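Local structure of uncharacterized protein (Danio rerio, 5HBA) at residues A5-R10 and Y123-G128; V22-K27 and V104-F109; E59-L64 and P108-G113. The protein probably serves as the globular target-recognition domain of the complement C1q A subunit in innate immunity. All blocks are in the same frame, centred on the assembly; numbering follows the deposited sequence.

All three contacts tie together one C1q globular domain, a two-sheet antiparallel sandwich. Contact 1 is buried pairing inside one sheet and also reaches a second subunit of the trimer, so it combines a regular ladder of backbone bonds with aromatic packing on one face and a serine–asparagine bond on the other. Contact 2, nested within the chain loop that contact 1 closes, is equally buried but smaller: a connecting segment meets strand 103-109 of the second sheet through one direct bond, one water and aliphatic packing. Contact 3 continues from P108 and F109 of that strand to the partly exposed rim, where a salt bridge and a disulfide cysteine join the backbone bond and bridging water.

Contact 1: residues A5-R10 and Y123-G128; sequences AFSVLR and YAVFNG
G128 O is gripped by two donors from the facing strand: F6 N gives it a nearly straight hydrogen bond of 2.7 Å (165° at the hydrogen), and A5 CA adds a CA-H...O contact at 3.2 Å. The bond arrives nearly along the C=O axis, and G128 N answers with its own bond to F6 O. The same reciprocal pairing recurs at V8 with F126 and at R10 with A124, six backbone bonds in all. Between them, S7 faces N127 in a non-hydrogen-bonded pair, and here the side chains supply the link: S7 OG, anti to its backbone N, donates to N127 OD1 at 2.6 Å in the plane of the amide carbonyl. The amide is held at its other end too, because N127 ND2 donates to G93 O of the second subunit. These are the first and last strands of the C1q jelly roll, running antiparallel side by side in the sheet that meets the second subunit. On the face of F6, V8 and F126 the chemistry is apolar. F6 CG takes the crowded position between N and carbonyl carbon (chi1 74°), which lays the ring over the backbone of G128; with no side chain there, G128 CA comes within 4.0 Å of the F6 ring centroid. The edge of F6 then points at the face of F126, a T-shaped pair with planes 78° apart and centroids 5.3 Å apart. V8 runs alongside F126, its CG2 3.6 Å from F126 CB. On the S7 and N127 face, L9 CD1 lies 3.8 Å from Y123 CE1 and 3.9 Å from V125 CG2. R10, extended from CG to NE, carries its guanidinium away from the strand pair to T23 O and S14 O.

Contact 2: residues V22-K27 and V104-F109; sequences VTFNDK and VWIEPF
V22 directs its side chain onto strand 103-109, and CB and both methyls are in contact. CB sits 3.7 Å from I106 O, the carbonyl that also accepts an almost straight bond from V22 N at 2.7 Å (170° at the hydrogen), in the carbonyl plane. From CB the two methyls part. CG2, anti to the carbonyl carbon, packs 3.6 Å from I106 CG1 and 3.7 Å from P108 CD, so it is wedged between the two side chains. CG1, anti to the backbone N, lies instead over the rim of one face of the F24 ring, within its own segment. I106 completes the cluster: its CG1 takes the crowded position, chi1 61°, and the extended CD1 tip reaches the edge of the same ring, 4.0 Å from F24 CZ. A water bridges the backbones a second time, accepting from I106 N at 3.1 Å and lying 3.0 Å from V22 O, to which it can donate, though other acceptors compete for its protons. There are no helices here; the segment spans the two sheets of the sandwich, with V22 resting also on R10 and L122, F24 packed on V8, A124 and F126, and strand 103-109 lying between strands 41-43 and 62-68.

Contact 3: residues E59-L64 and P108-G113; sequences EGRLCL and PFAGDG
Strands 62-68 and 103-109 are antiparallel neighbours in the five-stranded sheet of the C1q jelly roll, and here segments 59-64 and 108-113 meet at the partly buried margin of that sheet. The F109 ring, with CG in the crowded position between the backbone N and the carbonyl carbon (chi1 66°), turns one face to C63 in a CH-pi contact: C63 CB stands 3.5 Å from the ring centroid, almost over its centre. C63 SG approaches obliquely at 4.4 Å from that centroid in a sulfur-aromatic contact before joining C79 in the disulfide. The R61 guanidinium, brought round by bends at chi2 and chi3, lays one face over A110 CA and G111 N. Its edge is turned to D112: R61 NH2 donates to D112 OD1 at 3.2 Å in a salt bridge, close to the guanidinium plane, while the carboxylate plane stands 79° from it. Deeper in, L64 CD2 closes over the proline ring, 3.9 Å from P108 CG. A water bridges the two segments, accepting from R61 NH1 and C63 N and donating to F109 O at 2.6 Å. Beside it F109 N bonds to C63 O at 3.1 Å, the donor standing 42° above the carbonyl plane.

Contact 1: residues A5-R10 and Y123-G128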
loop_
_atom_site.group_PDB
_atom_site.type_symbol
_atom_site.label_atom_id
_atom_site.label_comp_id
_atom_site.label_asym_id
_atom_site.label_seq_id
_atom_site.Cartn_x
_atom_site.Cartn_y
_atom_site.Cartn_z
ATOM N N ALA A 5 3.383 -11.061 -11.870
ATOM C CA ALA A 5 2.508 -10.664 -10.767
ATOM C C ALA A 5 2.714 -11.686 -9.666
ATOM O O ALA A 5 2.533 -12.889 -9.899
ATOM C CB ALA A 5 1.043 -10.674 -11.203
ATOM N N PHE A 6 3.076 -11.223 -8.472
ATOM C CA PHE A 6 3.292 -12.140 -7.359
ATOM C C PHE A 6 2.746 -11.625 -6.033
ATOM O O PHE A 6 2.592 -10.412 -5.820
ATOM C CB PHE A 6 4.782 -12.468 -7.199
ATOM C CG PHE A 6 5.585 -11.341 -6.610
ATOM C CD1 PHE A 6 5.700 -11.198 -5.228
ATOM C CD2 PHE A 6 6.227 -10.431 -7.433
ATOM C CE1 PHE A 6 6.426 -10.146 -4.678
ATOM C CE2 PHE A 6 6.966 -9.375 -6.894
ATOM C CZ PHE A 6 7.062 -9.232 -5.509
ATOM N N SER A 7 2.488 -12.571 -5.139
ATOM C CA SER A 7 2.099 -12.278 -3.774
ATOM C C SER A 7 2.654 -13.397 -2.905
ATOM O O SER A 7 2.270 -14.575 -3.060
ATOM C CB SER A 7 0.575 -12.216 -3.660
ATOM O OG SER A 7 0.190 -11.904 -2.338
ATOM N N VAL A 8 3.574 -13.044 -2.012
ATOM C CA VAL A 8 4.222 -14.036 -1.148
ATOM C C VAL A 8 4.035 -13.695 0.326
ATOM O O VAL A 8 4.022 -12.519 0.705
ATOM C CB VAL A 8 5.732 -14.191 -1.486
ATOM C CG1 VAL A 8 5.895 -14.847 -2.852
ATOM C CG2 VAL A 8 6.429 -12.816 -1.466
ATOM N N LEU A 9 3.877 -14.732 1.148
ATOM C CA LEU A 9 3.558 -14.563 2.563
ATOM C C LEU A 9 4.612 -15.187 3.473
ATOM O O LEU A 9 5.116 -16.285 3.212
ATOM C CB LEU A 9 2.183 -15.181 2.857
ATOM C CG LEU A 9 1.735 -15.448 4.300
ATOM C CD1 LEU A 9 1.500 -14.166 5.090
ATOM C CD2 LEU A 9 0.484 -16.316 4.309
ATOM N N ARG A 10 4.950 -14.479 4.541
ATOM C CA ARG A 10 5.817 -15.038 5.568
ATOM C C ARG A 10 5.011 -15.122 6.845
ATOM O O ARG A 10 4.585 -14.090 7.367
ATOM C CB ARG A 10 7.045 -14.156 5.818
ATOM C CG ARG A 10 7.964 -14.741 6.897
ATOM C CD ARG A 10 9.084 -13.793 7.313
ATOM N NE ARG A 10 9.849 -14.383 8.408
ATOM C CZ ARG A 10 10.961 -15.099 8.248
ATOM N NH1 ARG A 10 11.458 -15.293 7.027
ATOM N NH2 ARG A 10 11.583 -15.605 9.309
ATOM N N TYR A 123 5.886 -11.110 10.404
ATOM C CA TYR A 123 4.790 -11.434 9.511
ATOM C C TYR A 123 4.921 -10.503 8.323
ATOM O O TYR A 123 5.103 -9.299 8.505
ATOM C CB TYR A 123 3.471 -11.183 10.222
ATOM C CG TYR A 123 2.232 -11.415 9.390
ATOM C CD1 TYR A 123 1.697 -12.694 9.239
ATOM C CD2 TYR A 123 1.570 -10.348 8.787
ATOM C CE1 TYR A 123 0.538 -12.902 8.496
ATOM C CE2 TYR A 123 0.422 -10.548 8.039
ATOM C CZ TYR A 123 -0.084 -11.823 7.897
ATOM O OH TYR A 123 -1.224 -12.023 7.158
ATOM N N ALA A 124 4.871 -11.041 7.108
ATOM C CA ALA A 124 5.045 -10.178 5.940
ATOM C C ALA A 124 4.298 -10.662 4.708
ATOM O O ALA A 124 4.314 -11.850 4.399
ATOM C CB ALA A 124 6.549 -9.998 5.629
ATOM N N VAL A 125 3.638 -9.728 4.023
ATOM C CA VAL A 125 3.050 -9.971 2.710
ATOM C C VAL A 125 3.771 -9.051 1.724
ATOM O O VAL A 125 3.830 -7.842 1.930
ATOM C CB VAL A 125 1.520 -9.685 2.701
ATOM C CG1 VAL A 125 0.941 -9.903 1.306
ATOM C CG2 VAL A 125 0.789 -10.598 3.706
ATOM N N PHE A 126 4.361 -9.629 0.682
ATOM C CA PHE A 126 5.140 -8.865 -0.290
ATOM C C PHE A 126 4.471 -9.086 -1.637
ATOM O O PHE A 126 4.295 -10.236 -2.067
ATOM C CB PHE A 126 6.578 -9.397 -0.318
ATOM C CG PHE A 126 7.547 -8.564 -1.122
ATOM C CD1 PHE A 126 7.279 -7.232 -1.436
ATOM C CD2 PHE A 126 8.745 -9.124 -1.568
ATOM C CE1 PHE A 126 8.188 -6.473 -2.170
ATOM C CE2 PHE A 126 9.662 -8.364 -2.304
ATOM C CZ PHE A 126 9.377 -7.038 -2.610
ATOM N N ASN A 127 4.087 -7.991 -2.291
ATOM C CA ASN A 127 3.344 -8.051 -3.550
ATOM C C ASN A 127 4.017 -7.255 -4.661
ATOM O O ASN A 127 4.702 -6.255 -4.401
ATOM C CB ASN A 127 1.931 -7.501 -3.347
ATOM C CG ASN A 127 1.183 -8.223 -2.250
ATOM O OD1 ASN A 127 1.153 -9.455 -2.209
ATOM N ND2 ASN A 127 0.572 -7.456 -1.346
ATOM N N GLY A 128 3.805 -7.676 -5.904
ATOM C CA GLY A 128 4.384 -6.959 -7.030
ATOM C C GLY A 128 3.822 -7.371 -8.377
ATOM O O GLY A 128 3.342 -8.491 -8.537
#

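Contact 2: residues V22-K27 and V104-F109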
loop_
_atom_site.group_PDB
_atom_site.type_symbol
_atom_site.label_atom_id
_atom_site.label_comp_id
_atom_site.label_asym_id
_atom_site.label_seq_id
_atom_site.Cartn_x
_atom_site.Cartn_y
_atom_site.Cartn_z
ATOM N N VAL A 22 14.216 -10.849 3.473
ATOM C CA VAL A 22 13.137 -11.599 4.112
ATOM C C VAL A 22 12.795 -12.789 3.242
ATOM O O VAL A 22 12.597 -12.634 2.022
ATOM C CB VAL A 22 11.865 -10.746 4.271
ATOM C CG1 VAL A 22 10.736 -11.586 4.910
ATOM C CG2 VAL A 22 12.151 -9.503 5.103
ATOM N N THR A 23 12.729 -13.975 3.843
ATOM C CA THR A 23 12.297 -15.167 3.108
ATOM C C THR A 23 10.840 -15.499 3.469
ATOM O O THR A 23 10.327 -15.036 4.500
ATOM C CB THR A 23 13.248 -16.373 3.324
ATOM O OG1 THR A 23 13.257 -16.737 4.708
ATOM C CG2 THR A 23 14.687 -16.014 2.890
ATOM N N PHE A 24 10.167 -16.264 2.614
ATOM C CA PHE A 24 8.722 -16.470 2.747
ATOM C C PHE A 24 8.389 -17.965 2.709
ATOM O O PHE A 24 9.104 -18.732 2.079
ATOM C CB PHE A 24 7.990 -15.733 1.615
ATOM C CG PHE A 24 8.280 -14.239 1.563
ATOM C CD1 PHE A 24 9.389 -13.752 0.890
ATOM C CD2 PHE A 24 7.431 -13.328 2.188
ATOM C CE1 PHE A 24 9.660 -12.385 0.839
ATOM C CE2 PHE A 24 7.694 -11.957 2.155
ATOM C CZ PHE A 24 8.810 -11.480 1.481
ATOM N N ASN A 25 7.319 -18.385 3.381
ATOM C CA ASN A 25 6.957 -19.809 3.395
ATOM C C ASN A 25 5.625 -20.139 2.707
ATOM O O ASN A 25 5.152 -21.274 2.773
ATOM C CB ASN A 25 6.987 -20.393 4.819
ATOM C CG ASN A 25 5.984 -19.737 5.743
ATOM O OD1 ASN A 25 5.730 -18.530 5.657
ATOM N ND2 ASN A 25 5.417 -20.522 6.651
ATOM N N ASP A 26 5.026 -19.154 2.037
ATOM C CA ASP A 26 3.789 -19.392 1.294
ATOM C C ASP A 26 3.721 -18.508 0.057
ATOM O O ASP A 26 3.852 -17.286 0.148
ATOM C CB ASP A 26 2.564 -19.149 2.188
ATOM C CG ASP A 26 1.292 -19.745 1.611
ATOM O OD1 ASP A 26 1.269 -20.073 0.401
ATOM O OD2 ASP A 26 0.312 -19.891 2.373
ATOM N N LYS A 27 3.531 -19.127 -1.103
ATOM C CA LYS A 27 3.401 -18.373 -2.349
ATOM C C LYS A 27 1.931 -18.328 -2.762
ATOM O O LYS A 27 1.333 -19.351 -3.108
ATOM C CB LYS A 27 4.282 -18.994 -3.448
ATOM C CG LYS A 27 4.353 -18.197 -4.747
ATOM C CD LYS A 27 5.143 -18.951 -5.829
ATOM C CE LYS A 27 6.635 -18.910 -5.574
ATOM N NZ LYS A 27 7.424 -18.858 -6.853
ATOM N N VAL A 104 14.875 -7.583 -6.583
ATOM C CA VAL A 104 14.176 -6.691 -5.649
ATOM C C VAL A 104 13.774 -7.493 -4.421
ATOM O O VAL A 104 13.351 -8.656 -4.532
ATOM C CB VAL A 104 12.938 -6.026 -6.291
ATOM C CG1 VAL A 104 12.252 -5.077 -5.299
ATOM C CG2 VAL A 104 13.337 -5.252 -7.551
ATOM N N TRP A 105 13.928 -6.892 -3.244
ATOM C CA TRP A 105 13.595 -7.608 -2.023
ATOM C C TRP A 105 13.303 -6.647 -0.882
ATOM O O TRP A 105 13.468 -5.429 -1.022
ATOM C CB TRP A 105 14.722 -8.583 -1.652
ATOM C CG TRP A 105 16.017 -7.941 -1.158
ATOM C CD1 TRP A 105 16.406 -7.813 0.145
ATOM C CD2 TRP A 105 17.093 -7.398 -1.950
ATOM N NE1 TRP A 105 17.644 -7.210 0.217
ATOM C CE2 TRP A 105 18.091 -6.945 -1.060
ATOM C CE3 TRP A 105 17.313 -7.242 -3.326
ATOM C CZ2 TRP A 105 19.280 -6.351 -1.482
ATOM C CZ3 TRP A 105 18.497 -6.643 -3.754
ATOM C CH2 TRP A 105 19.467 -6.212 -2.833
ATOM N N ILE A 106 12.945 -7.205 0.248
ATOM C CA ILE A 106 12.878 -6.521 1.495
ATOM C C ILE A 106 13.754 -7.168 2.510
ATOM O O ILE A 106 14.013 -8.309 2.508
ATOM C CB ILE A 106 11.454 -6.382 2.026
ATOM C CG1 ILE A 106 10.806 -7.750 2.279
ATOM C CG2 ILE A 106 10.642 -5.569 1.062
ATOM C CD1 ILE A 106 9.398 -7.722 2.814
ATOM N N GLU A 107 14.135 -6.355 3.428
ATOM C CA GLU A 107 15.215 -6.491 4.392
ATOM C C GLU A 107 14.890 -5.712 5.672
ATOM O O GLU A 107 14.515 -4.527 5.624
ATOM C CB GLU A 107 16.546 -6.078 3.735
ATOM C CG GLU A 107 17.783 -6.219 4.557
ATOM C CD GLU A 107 19.030 -5.821 3.768
ATOM O OE1 GLU A 107 18.893 -5.404 2.592
ATOM O OE2 GLU A 107 20.141 -5.916 4.325
ATOM N N PRO A 108 14.866 -6.414 6.781
ATOM C CA PRO A 108 14.703 -5.725 8.061
ATOM C C PRO A 108 16.029 -5.141 8.531
ATOM O O PRO A 108 17.095 -5.653 8.158
ATOM C CB PRO A 108 14.267 -6.843 9.022
ATOM C CG PRO A 108 14.064 -8.083 8.164
ATOM C CD PRO A 108 14.905 -7.881 6.942
ATOM N N PHE A 109 15.957 -4.076 9.324
ATOM C CA PHE A 109 17.123 -3.541 10.026
ATOM C C PHE A 109 16.719 -3.005 11.404
ATOM O O PHE A 109 15.531 -2.836 11.685
ATOM C CB PHE A 109 17.863 -2.488 9.189
ATOM C CG PHE A 109 17.085 -1.217 8.931
ATOM C CD1 PHE A 109 16.101 -1.167 7.949
ATOM C CD2 PHE A 109 17.395 -0.044 9.626
ATOM C CE1 PHE A 109 15.406 0.018 7.697
ATOM C CE2 PHE A 109 16.714 1.153 9.369
ATOM C CZ PHE A 109 15.717 1.184 8.409
HETATM O O HOH W 1 12.365 -10.228 0.281
#

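Contact 3: residues E59-L64 and P108-G113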
loop_
_atom_site.group_PDB
_atom_site.type_symbol
_atom_site.label_atom_id
_atom_site.label_comp_id
_atom_site.label_asym_id
_atom_site.label_seq_id
_atom_site.Cartn_x
_atom_site.Cartn_y
_atom_site.Cartn_z
ATOM N N GLU A 59 6.772 -7.578 16.696
ATOM C CA GLU A 59 6.567 -7.000 18.020
ATOM C C GLU A 59 7.604 -5.896 18.248
ATOM O O GLU A 59 8.799 -6.102 18.017
ATOM C CB GLU A 59 6.683 -8.087 19.097
ATOM C CG GLU A 59 6.477 -7.606 20.534
ATOM C CD GLU A 59 5.013 -7.571 20.948
ATOM O OE1 GLU A 59 4.135 -7.629 20.055
ATOM O OE2 GLU A 59 4.741 -7.490 22.169
ATOM N N GLY A 60 7.151 -4.716 18.669
ATOM C CA GLY A 60 8.058 -3.608 18.913
ATOM C C GLY A 60 8.466 -2.902 17.631
ATOM O O GLY A 60 7.796 -3.034 16.603
ATOM N N ARG A 61 9.569 -2.158 17.693
ATOM C CA ARG A 61 10.057 -1.379 16.555
ATOM C C ARG A 61 10.281 -2.250 15.310
ATOM O O ARG A 61 10.910 -3.310 15.387
ATOM C CB ARG A 61 11.359 -0.657 16.925
ATOM C CG ARG A 61 11.899 0.260 15.825
ATOM C CD ARG A 61 13.403 0.091 15.638
ATOM N NE ARG A 61 13.735 -1.277 15.265
ATOM C CZ ARG A 61 14.643 -2.028 15.885
ATOM N NH1 ARG A 61 14.856 -3.277 15.476
ATOM N NH2 ARG A 61 15.337 -1.535 16.908
ATOM N N LEU A 62 9.752 -1.801 14.173
ATOM C CA LEU A 62 9.932 -2.505 12.905
ATOM C C LEU A 62 10.413 -1.552 11.825
ATOM O O LEU A 62 9.733 -0.574 11.493
ATOM C CB LEU A 62 8.643 -3.204 12.444
ATOM C CG LEU A 62 8.733 -3.902 11.073
ATOM C CD1 LEU A 62 9.888 -4.906 11.004
ATOM C CD2 LEU A 62 7.424 -4.593 10.730
ATOM N N CYS A 63 11.598 -1.845 11.297
ATOM C CA CYS A 63 12.166 -1.101 10.185
ATOM C C CYS A 63 12.441 -2.066 9.027
ATOM O O CYS A 63 13.055 -3.123 9.219
ATOM C CB CYS A 63 13.465 -0.429 10.613
ATOM S SG CYS A 63 13.240 1.140 11.482
ATOM N N LEU A 64 11.972 -1.702 7.836
ATOM C CA LEU A 64 12.223 -2.488 6.638
ATOM C C LEU A 64 12.703 -1.603 5.501
ATOM O O LEU A 64 12.257 -0.451 5.345
ATOM C CB LEU A 64 10.964 -3.253 6.222
ATOM C CG LEU A 64 10.604 -4.478 7.068
ATOM C CD1 LEU A 64 9.130 -4.728 6.998
ATOM C CD2 LEU A 64 11.343 -5.730 6.566
ATOM N N PRO A 108 14.866 -6.414 6.781
ATOM C CA PRO A 108 14.703 -5.725 8.061
ATOM C C PRO A 108 16.029 -5.141 8.531
ATOM O O PRO A 108 17.095 -5.653 8.158
ATOM C CB PRO A 108 14.267 -6.843 9.022
ATOM C CG PRO A 108 14.064 -8.083 8.164
ATOM C CD PRO A 108 14.905 -7.881 6.942
ATOM N N PHE A 109 15.957 -4.076 9.324
ATOM C CA PHE A 109 17.123 -3.541 10.026
ATOM C C PHE A 109 16.719 -3.005 11.404
ATOM O O PHE A 109 15.531 -2.836 11.685
ATOM C CB PHE A 109 17.863 -2.488 9.189
ATOM C CG PHE A 109 17.085 -1.217 8.931
ATOM C CD1 PHE A 109 16.101 -1.167 7.949
ATOM C CD2 PHE A 109 17.395 -0.044 9.626
ATOM C CE1 PHE A 109 15.406 0.018 7.697
ATOM C CE2 PHE A 109 16.714 1.153 9.369
ATOM C CZ PHE A 109 15.717 1.184 8.409
ATOM N N ALA A 110 17.697 -2.799 12.280
ATOM C CA ALA A 110 17.421 -2.201 13.579
ATOM C C ALA A 110 17.637 -0.693 13.469
ATOM O O ALA A 110 18.772 -0.206 13.521
ATOM C CB ALA A 110 18.306 -2.799 14.656
ATOM N N GLY A 111 16.536 0.031 13.298
ATOM C CA GLY A 111 16.562 1.470 13.088
ATOM C C GLY A 111 17.135 2.302 14.220
ATOM O O GLY A 111 17.450 3.471 14.024
ATOM N N ASP A 112 17.252 1.720 15.408
ATOM C CA ASP A 112 17.930 2.401 16.510
ATOM C C ASP A 112 18.477 1.367 17.504
ATOM O O ASP A 112 18.433 0.162 17.234
ATOM C CB ASP A 112 17.006 3.434 17.190
ATOM C CG ASP A 112 15.788 2.798 17.871
ATOM O OD1 ASP A 112 15.578 1.573 17.727
ATOM O OD2 ASP A 112 15.027 3.532 18.549
ATOM N N GLY A 113 18.995 1.835 18.638
ATOM C CA GLY A 113 19.539 0.932 19.641
ATOM C C GLY A 113 20.960 0.518 19.298
ATOM O O GLY A 113 21.483 0.877 18.240
HETATM O O HOH W 2 13.317 -3.764 12.644
#